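Alpha-L-rhamnosidase (Klebsiella oxytoca, PDB 4XHC) hydrolyses terminal alpha-L-rhamnose residues from rhamnosides, as a two-domain glycoside hydrolase of family GH78. Local coordinates at residues L46-I58 against Q193-A205. Sequence-based numbering, arbitrary orientation.
Sequences LRPALSRQAHPPI and QIEVNAVTSASGA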
ATOM      1  N   LEU A  46      17.283 -23.845  18.457  1.00 65.68           N
ATOM      2  CA  LEU A  46      16.995 -24.747  17.343  1.00 64.28           C
ATOM      3  C   LEU A  46      16.293 -24.069  16.159  1.00 63.43           C
ATOM      4  O   LEU A  46      15.899 -24.742  15.216  1.00 62.76           O
ATOM      5  CB  LEU A  46      16.129 -25.911  17.836  1.00 63.66           C
ATOM      6  CG  LEU A  46      16.715 -26.851  18.898  1.00 64.96           C
ATOM      7  CD1 LEU A  46      15.605 -27.538  19.681  1.00 64.08           C
ATOM      8  CD2 LEU A  46      17.637 -27.891  18.274  1.00 65.92           C
ATOM      9  N   ARG A  47      16.128 -22.750  16.196  1.00 64.61           N
ATOM     10  CA  ARG A  47      15.533 -22.019  15.067  1.00 65.11           C
ATOM     11  C   ARG A  47      16.323 -22.294  13.776  1.00 64.00           C
ATOM     12  O   ARG A  47      17.522 -22.068  13.735  1.00 65.97           O
ATOM     13  CB  ARG A  47      15.509 -20.511  15.369  1.00 68.72           C
ATOM     14  CG  ARG A  47      15.200 -19.599  14.180  1.00 71.55           C
ATOM     15  CD  ARG A  47      15.559 -18.140  14.471  1.00 74.40           C
ATOM     16  NE  ARG A  47      14.867 -17.656  15.664  1.00 76.25           N
ATOM     17  CZ  ARG A  47      13.571 -17.356  15.723  1.00 76.19           C
ATOM     18  NH1 ARG A  47      12.794 -17.465  14.647  1.00 77.63           N
ATOM     19  NH2 ARG A  47      13.041 -16.941  16.866  1.00 75.23           N
ATOM     20  N   PRO A  48      15.652 -22.767  12.714  1.00 61.07           N
ATOM     21  CA  PRO A  48      16.382 -23.082  11.491  1.00 61.24           C
ATOM     22  C   PRO A  48      16.697 -21.877  10.585  1.00 63.28           C
ATOM     23  O   PRO A  48      16.001 -20.849  10.612  1.00 62.29           O
ATOM     24  CB  PRO A  48      15.435 -24.033  10.769  1.00 59.98           C
ATOM     25  CG  PRO A  48      14.072 -23.588  11.186  1.00 58.46           C
ATOM     26  CD  PRO A  48      14.206 -23.018  12.571  1.00 59.05           C
ATOM     27  N   ALA A  49      17.752 -22.018   9.785  1.00 64.84           N
ATOM     28  CA  ALA A  49      18.065 -21.047   8.743  1.00 63.77           C
ATOM     29  C   ALA A  49      17.133 -21.293   7.553  1.00 61.74           C
ATOM     30  O   ALA A  49      16.771 -22.438   7.262  1.00 59.28           O
ATOM     31  CB  ALA A  49      19.524 -21.165   8.326  1.00 65.32           C
ATOM     32  N   LEU A  50      16.734 -20.212   6.888  1.00 61.03           N
ATOM     33  CA  LEU A  50      15.879 -20.301   5.716  1.00 60.28           C
ATOM     34  C   LEU A  50      16.717 -20.202   4.456  1.00 61.96           C
ATOM     35  O   LEU A  50      17.603 -19.368   4.368  1.00 63.89           O
ATOM     36  CB  LEU A  50      14.863 -19.166   5.728  1.00 59.86           C
ATOM     37  CG  LEU A  50      13.866 -19.156   6.881  1.00 58.56           C
ATOM     38  CD1 LEU A  50      13.062 -17.859   6.894  1.00 58.47           C
ATOM     39  CD2 LEU A  50      12.950 -20.365   6.768  1.00 58.03           C
ATOM     40  N   SER A  51      16.454 -21.064   3.488  1.00 63.02           N
ATOM     41  CA  SER A  51      17.093 -20.950   2.187  1.00 66.60           C
ATOM     42  C   SER A  51      16.207 -20.103   1.281  1.00 66.83           C
ATOM     43  O   SER A  51      14.996 -20.294   1.232  1.00 65.42           O
ATOM     44  CB  SER A  51      17.329 -22.331   1.571  1.00 68.28           C
ATOM     45  OG  SER A  51      16.147 -22.826   0.965  1.00 70.18           O
ATOM     46  N   ARG A  52      16.827 -19.184   0.554  1.00 69.97           N
ATOM     47  CA  ARG A  52      16.134 -18.246  -0.326  1.00 72.54           C
ATOM     48  C   ARG A  52      16.579 -18.560  -1.755  1.00 72.70           C
ATOM     49  O   ARG A  52      17.764 -18.733  -1.998  1.00 74.00           O
ATOM     50  CB  ARG A  52      16.482 -16.810   0.111  1.00 75.91           C
ATOM     51  CG  ARG A  52      16.155 -15.674  -0.859  1.00 80.67           C
ATOM     52  CD  ARG A  52      16.490 -14.303  -0.258  1.00 82.94           C
ATOM     53  NE  ARG A  52      15.652 -14.010   0.918  1.00 83.73           N
ATOM     54  CZ  ARG A  52      14.765 -13.010   1.030  1.00 83.98           C
ATOM     55  NH1 ARG A  52      14.572 -12.124   0.047  1.00 85.24           N
ATOM     56  NH2 ARG A  52      14.066 -12.885   2.160  1.00 81.23           N
ATOM     57  N   GLN A  53      15.640 -18.661  -2.693  1.00 73.24           N
ATOM     58  CA  GLN A  53      15.967 -19.069  -4.065  1.00 75.60           C
ATOM     59  C   GLN A  53      15.042 -18.450  -5.124  1.00 76.01           C
ATOM     60  O   GLN A  53      13.824 -18.618  -5.060  1.00 74.70           O
ATOM     61  CB  GLN A  53      15.912 -20.587  -4.155  1.00 77.02           C
ATOM     62  CG  GLN A  53      16.183 -21.141  -5.541  1.00 81.94           C
ATOM     63  CD  GLN A  53      16.651 -22.585  -5.513  1.00 85.63           C
ATOM     64  OE1 GLN A  53      16.406 -23.323  -4.552  1.00 84.63           O
ATOM     65  NE2 GLN A  53      17.336 -22.995  -6.572  1.00 90.14           N
ATOM     66  N   ALA A  54      15.630 -17.764  -6.106  1.00 62.33           N
ATOM     67  CA  ALA A  54      14.869 -17.017  -7.132  1.00 61.12           C
ATOM     68  C   ALA A  54      14.193 -17.904  -8.189  1.00 61.30           C
ATOM     69  O   ALA A  54      14.746 -18.917  -8.604  1.00 63.49           O
ATOM     70  CB  ALA A  54      15.775 -16.008  -7.821  1.00 61.32           C
ATOM     71  N   HIS A  55      13.003 -17.505  -8.629  1.00 59.98           N
ATOM     72  CA  HIS A  55      12.284 -18.216  -9.687  1.00 60.83           C
ATOM     73  C   HIS A  55      11.540 -17.248 -10.594  1.00 60.13           C
ATOM     74  O   HIS A  55      10.805 -16.391 -10.108  1.00 59.87           O
ATOM     75  CB  HIS A  55      11.268 -19.178  -9.087  1.00 61.28           C
ATOM     76  CG  HIS A  55      11.860 -20.459  -8.606  1.00 63.08           C
ATOM     77  ND1 HIS A  55      12.032 -20.743  -7.267  1.00 63.17           N
ATOM     78  CD2 HIS A  55      12.314 -21.538  -9.283  1.00 64.52           C
ATOM     79  CE1 HIS A  55      12.560 -21.945  -7.138  1.00 64.31           C
ATOM     80  NE2 HIS A  55      12.743 -22.448  -8.345  1.00 66.36           N
ATOM     81  N   PRO A  56      11.708 -17.386 -11.920  1.00 60.22           N
ATOM     82  CA  PRO A  56      10.902 -16.569 -12.820  1.00 58.63           C
ATOM     83  C   PRO A  56       9.557 -17.244 -13.075  1.00 57.31           C
ATOM     84  O   PRO A  56       9.445 -18.456 -12.887  1.00 58.17           O
ATOM     85  CB  PRO A  56      11.740 -16.547 -14.093  1.00 59.67           C
ATOM     86  CG  PRO A  56      12.412 -17.884 -14.099  1.00 61.13           C
ATOM     87  CD  PRO A  56      12.579 -18.315 -12.664  1.00 60.91           C
ATOM     88  N   PRO A  57       8.543 -16.477 -13.506  1.00 55.18           N
ATOM     89  CA  PRO A  57       7.258 -17.061 -13.877  1.00 54.79           C
ATOM     90  C   PRO A  57       7.336 -17.678 -15.264  1.00 55.81           C
ATOM     91  O   PRO A  57       8.324 -17.469 -15.959  1.00 56.14           O
ATOM     92  CB  PRO A  57       6.313 -15.867 -13.862  1.00 53.47           C
ATOM     93  CG  PRO A  57       7.174 -14.689 -14.121  1.00 53.31           C
ATOM     94  CD  PRO A  57       8.567 -15.020 -13.697  1.00 54.12           C
ATOM     95  N   ILE A  58       6.307 -18.422 -15.669  1.00 56.31           N
ATOM     96  CA  ILE A  58       6.342 -19.133 -16.961  1.00 58.12           C
ATOM     97  C   ILE A  58       5.468 -18.531 -18.067  1.00 56.60           C
ATOM     98  O   ILE A  58       5.730 -18.772 -19.232  1.00 57.24           O
ATOM     99  CB  ILE A  58       6.002 -20.640 -16.822  1.00 60.57           C
ATOM    100  CG1 ILE A  58       4.515 -20.858 -16.486  1.00 63.11           C
ATOM    101  CG2 ILE A  58       6.901 -21.286 -15.776  1.00 59.66           C
ATOM    102  CD1 ILE A  58       4.041 -22.293 -16.650  1.00 65.72           C
ATOM    103  N   GLN A 193      11.528  -7.077 -15.620  1.00 64.55           N
ATOM    104  CA  GLN A 193      11.879  -8.307 -14.927  1.00 65.84           C
ATOM    105  C   GLN A 193      10.930  -8.547 -13.785  1.00 63.76           C
ATOM    106  O   GLN A 193      10.572  -7.614 -13.084  1.00 63.63           O
ATOM    107  CB  GLN A 193      13.304  -8.240 -14.388  1.00 68.48           C
ATOM    108  CG  GLN A 193      13.620  -9.302 -13.344  1.00 71.38           C
ATOM    109  CD  GLN A 193      15.097  -9.365 -12.996  1.00 77.50           C
ATOM    110  OE1 GLN A 193      15.869  -8.425 -13.264  1.00 80.28           O
ATOM    111  NE2 GLN A 193      15.505 -10.476 -12.383  1.00 78.44           N
ATOM    112  N   ILE A 194      10.525  -9.795 -13.602  1.00 62.12           N
ATOM    113  CA  ILE A 194       9.698 -10.172 -12.471  1.00 62.21           C
ATOM    114  C   ILE A 194      10.144 -11.532 -11.957  1.00 62.48           C
ATOM    115  O   ILE A 194      10.301 -12.464 -12.738  1.00 64.52           O
ATOM    116  CB  ILE A 194       8.212 -10.260 -12.854  1.00 62.74           C
ATOM    117  CG1 ILE A 194       7.750  -8.951 -13.513  1.00 63.03           C
ATOM    118  CG2 ILE A 194       7.369 -10.582 -11.619  1.00 62.25           C
ATOM    119  CD1 ILE A 194       6.262  -8.869 -13.793  1.00 62.20           C
ATOM    120  N   GLU A 195      10.345 -11.644 -10.649  1.00 60.90           N
ATOM    121  CA  GLU A 195      10.705 -12.923 -10.050  1.00 60.62           C
ATOM    122  C   GLU A 195      10.192 -13.030  -8.623  1.00 57.98           C
ATOM    123  O   GLU A 195       9.863 -12.026  -7.996  1.00 56.35           O
ATOM    124  CB  GLU A 195      12.223 -13.148 -10.101  1.00 62.67           C
ATOM    125  CG  GLU A 195      13.054 -12.183  -9.264  1.00 64.79           C
ATOM    126  CD  GLU A 195      14.557 -12.456  -9.345  1.00 67.66           C
ATOM    127  OE1 GLU A 195      14.991 -13.250 -10.213  1.00 68.10           O
ATOM    128  OE2 GLU A 195      15.312 -11.873  -8.533  1.00 68.76           O
ATOM    129  N   VAL A 196      10.109 -14.267  -8.137  1.00 57.31           N
ATOM    130  CA  VAL A 196       9.795 -14.556  -6.734  1.00 55.06           C
ATOM    131  C   VAL A 196      11.000 -15.201  -6.061  1.00 54.33           C
ATOM    132  O   VAL A 196      11.619 -16.103  -6.623  1.00 55.61           O
ATOM    133  CB  VAL A 196       8.533 -15.441  -6.578  1.00 53.49           C
ATOM    134  CG1 VAL A 196       8.727 -16.832  -7.159  1.00 54.05           C
ATOM    135  CG2 VAL A 196       8.134 -15.539  -5.119  1.00 53.25           C
ATOM    136  N   ASN A 197      11.349 -14.692  -4.884  1.00 53.98           N
ATOM    137  CA  ASN A 197      12.397 -15.274  -4.045  1.00 55.26           C
ATOM    138  C   ASN A 197      11.758 -16.232  -3.037  1.00 53.37           C
ATOM    139  O   ASN A 197      11.223 -15.799  -2.021  1.00 52.61           O
ATOM    140  CB  ASN A 197      13.174 -14.173  -3.306  1.00 56.13           C
ATOM    141  CG  ASN A 197      14.131 -13.413  -4.201  1.00 57.69           C
ATOM    142  OD1 ASN A 197      13.817 -12.335  -4.702  1.00 56.47           O
ATOM    143  ND2 ASN A 197      15.317 -13.970  -4.397  1.00 61.10           N
ATOM    144  N   ALA A 198      11.802 -17.529  -3.330  1.00 53.29           N
ATOM    145  CA  ALA A 198      11.079 -18.534  -2.535  1.00 52.42           C
ATOM    146  C   ALA A 198      11.877 -18.995  -1.318  1.00 53.70           C
ATOM    147  O   ALA A 198      13.099 -19.149  -1.380  1.00 55.27           O
ATOM    148  CB  ALA A 198      10.720 -19.728  -3.399  1.00 51.64           C
ATOM    149  N   VAL A 199      11.174 -19.231  -0.216  1.00 53.25           N
ATOM    150  CA  VAL A 199      11.812 -19.609   1.038  1.00 54.74           C
ATOM    151  C   VAL A 199      11.237 -20.893   1.609  1.00 54.24           C
ATOM    152  O   VAL A 199      10.069 -21.211   1.394  1.00 52.78           O
ATOM    153  CB  VAL A 199      11.705 -18.495   2.119  1.00 55.39           C
ATOM    154  CG1 VAL A 199      12.541 -17.288   1.724  1.00 56.75           C
ATOM    155  CG2 VAL A 199      10.250 -18.095   2.384  1.00 53.48           C
ATOM    156  N   THR A 200      12.077 -21.582   2.378  1.00 55.56           N
ATOM    157  CA  THR A 200      11.729 -22.813   3.082  1.00 55.57           C
ATOM    158  C   THR A 200      12.904 -23.179   3.987  1.00 57.33           C
ATOM    159  O   THR A 200      14.035 -22.755   3.744  1.00 58.08           O
ATOM    160  CB  THR A 200      11.446 -23.983   2.102  1.00 55.79           C
ATOM    161  OG1 THR A 200      11.065 -25.159   2.831  1.00 55.91           O
ATOM    162  CG2 THR A 200      12.676 -24.301   1.243  1.00 57.23           C
ATOM    163  N   SER A 201      12.630 -23.958   5.031  1.00 58.29           N
ATOM    164  CA  SER A 201      13.680 -24.543   5.855  1.00 60.17           C
ATOM    165  C   SER A 201      13.940 -25.976   5.428  1.00 61.93           C
ATOM    166  O   SER A 201      14.816 -26.626   5.980  1.00 64.40           O
ATOM    167  CB  SER A 201      13.296 -24.514   7.329  1.00 59.55           C
ATOM    168  OG  SER A 201      12.120 -25.268   7.552  1.00 58.62           O
ATOM    169  N   ALA A 202      13.182 -26.470   4.456  1.00 61.99           N
ATOM    170  CA  ALA A 202      13.363 -27.826   3.954  1.00 65.99           C
ATOM    171  C   ALA A 202      14.204 -27.816   2.678  1.00 67.77           C
ATOM    172  O   ALA A 202      13.740 -28.192   1.601  1.00 67.65           O
ATOM    173  CB  ALA A 202      12.009 -28.470   3.701  1.00 66.29           C
ATOM    174  N   SER A 203      15.451 -27.388   2.820  1.00 69.90           N
ATOM    175  CA  SER A 203      16.351 -27.239   1.689  1.00 73.22           C
ATOM    176  C   SER A 203      17.363 -28.374   1.605  1.00 76.78           C
ATOM    177  O   SER A 203      18.273 -28.317   0.784  1.00 78.61           O
ATOM    178  CB  SER A 203      17.088 -25.913   1.817  1.00 74.59           C
ATOM    179  OG  SER A 203      17.714 -25.832   3.081  1.00 75.17           O
ATOM    180  N   GLY A 204      17.217 -29.387   2.461  1.00 78.74           N
ATOM    181  CA  GLY A 204      18.085 -30.560   2.436  1.00 80.17           C
ATOM    182  C   GLY A 204      17.597 -31.602   1.443  1.00 81.35           C
ATOM    183  O   GLY A 204      16.604 -31.394   0.735  1.00 78.49           O
ATOM    184  N   ALA A 205      18.312 -32.726   1.388  1.00 84.57           N
ATOM    185  CA  ALA A 205      17.964 -33.844   0.503  1.00 83.73           C
ATOM    186  C   ALA A 205      16.636 -34.487   0.917  1.00 81.28           C
ATOM    187  O   ALA A 205      16.171 -34.315   2.050  1.00 77.44           O
ATOM    188  CB  ALA A 205      19.084 -34.882   0.487  1.00 84.91           C
TER
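The side chains of Arg52 and Asn197 cross on one face of an antiparallel strand pair, and the guanidinium and amide planes are 32° apart. No hydrogen bond joins them. Asn197 ND2 lies 4.0 Å from Arg52 CG, and Asn197 CB stands obliquely to the guanidinium. Arg52 extends from the backbone with CG anti to N (chi1 165°), then bends at chi3, which brings NH1 to 4.2 Å from Asn197 CB. Ala54 CB shares this face. It touches the amide of Asn197, and Ala54 CB to Glu195 OE1 is 3.7 Å. On the other face the His55 ring has Ala198 CB at its edge, near the ring plane, while His55 CB rests on Val196 CG1. Farther along, Ser203 CB packs against Ser51 OG at the turn after the strand.

The backbones of 51-55 and 193-200 hold these groups in register. Gln53 and Ala198 form a hydrogen-bonded pair, with 2.9 Å from Ala198 N to Gln53 O. His55 and Val196 form the next, and Val196 N to His55 O is nearly straight at 171°. Ser51 N donates to Thr200 O at 3.0 Å, but the bond from Thr200 N back to Ser51 O is weak. Thr200 OG1 accepts from Ala202 N at 3.0 Å, an ST turn, and is itself hydrogen-bonded to the carbonyl oxygen of Gln228.

Strand 51-55 is the outermost strand of a four-stranded antiparallel sheet in the beta-rich N-terminal part of this GH78 enzyme, and 187-200 lies between it and 106-115. Pro57, Ile194 and Val196 pack on Phe99 of strand 94-99. At the other end, where the pair abuts the helical six-hairpin glycosidase domain, Pro48 touches Leu266 of helix 264-276 and Ser201 OG is hydrogen-bonded to the carbonyl oxygen of Gln232.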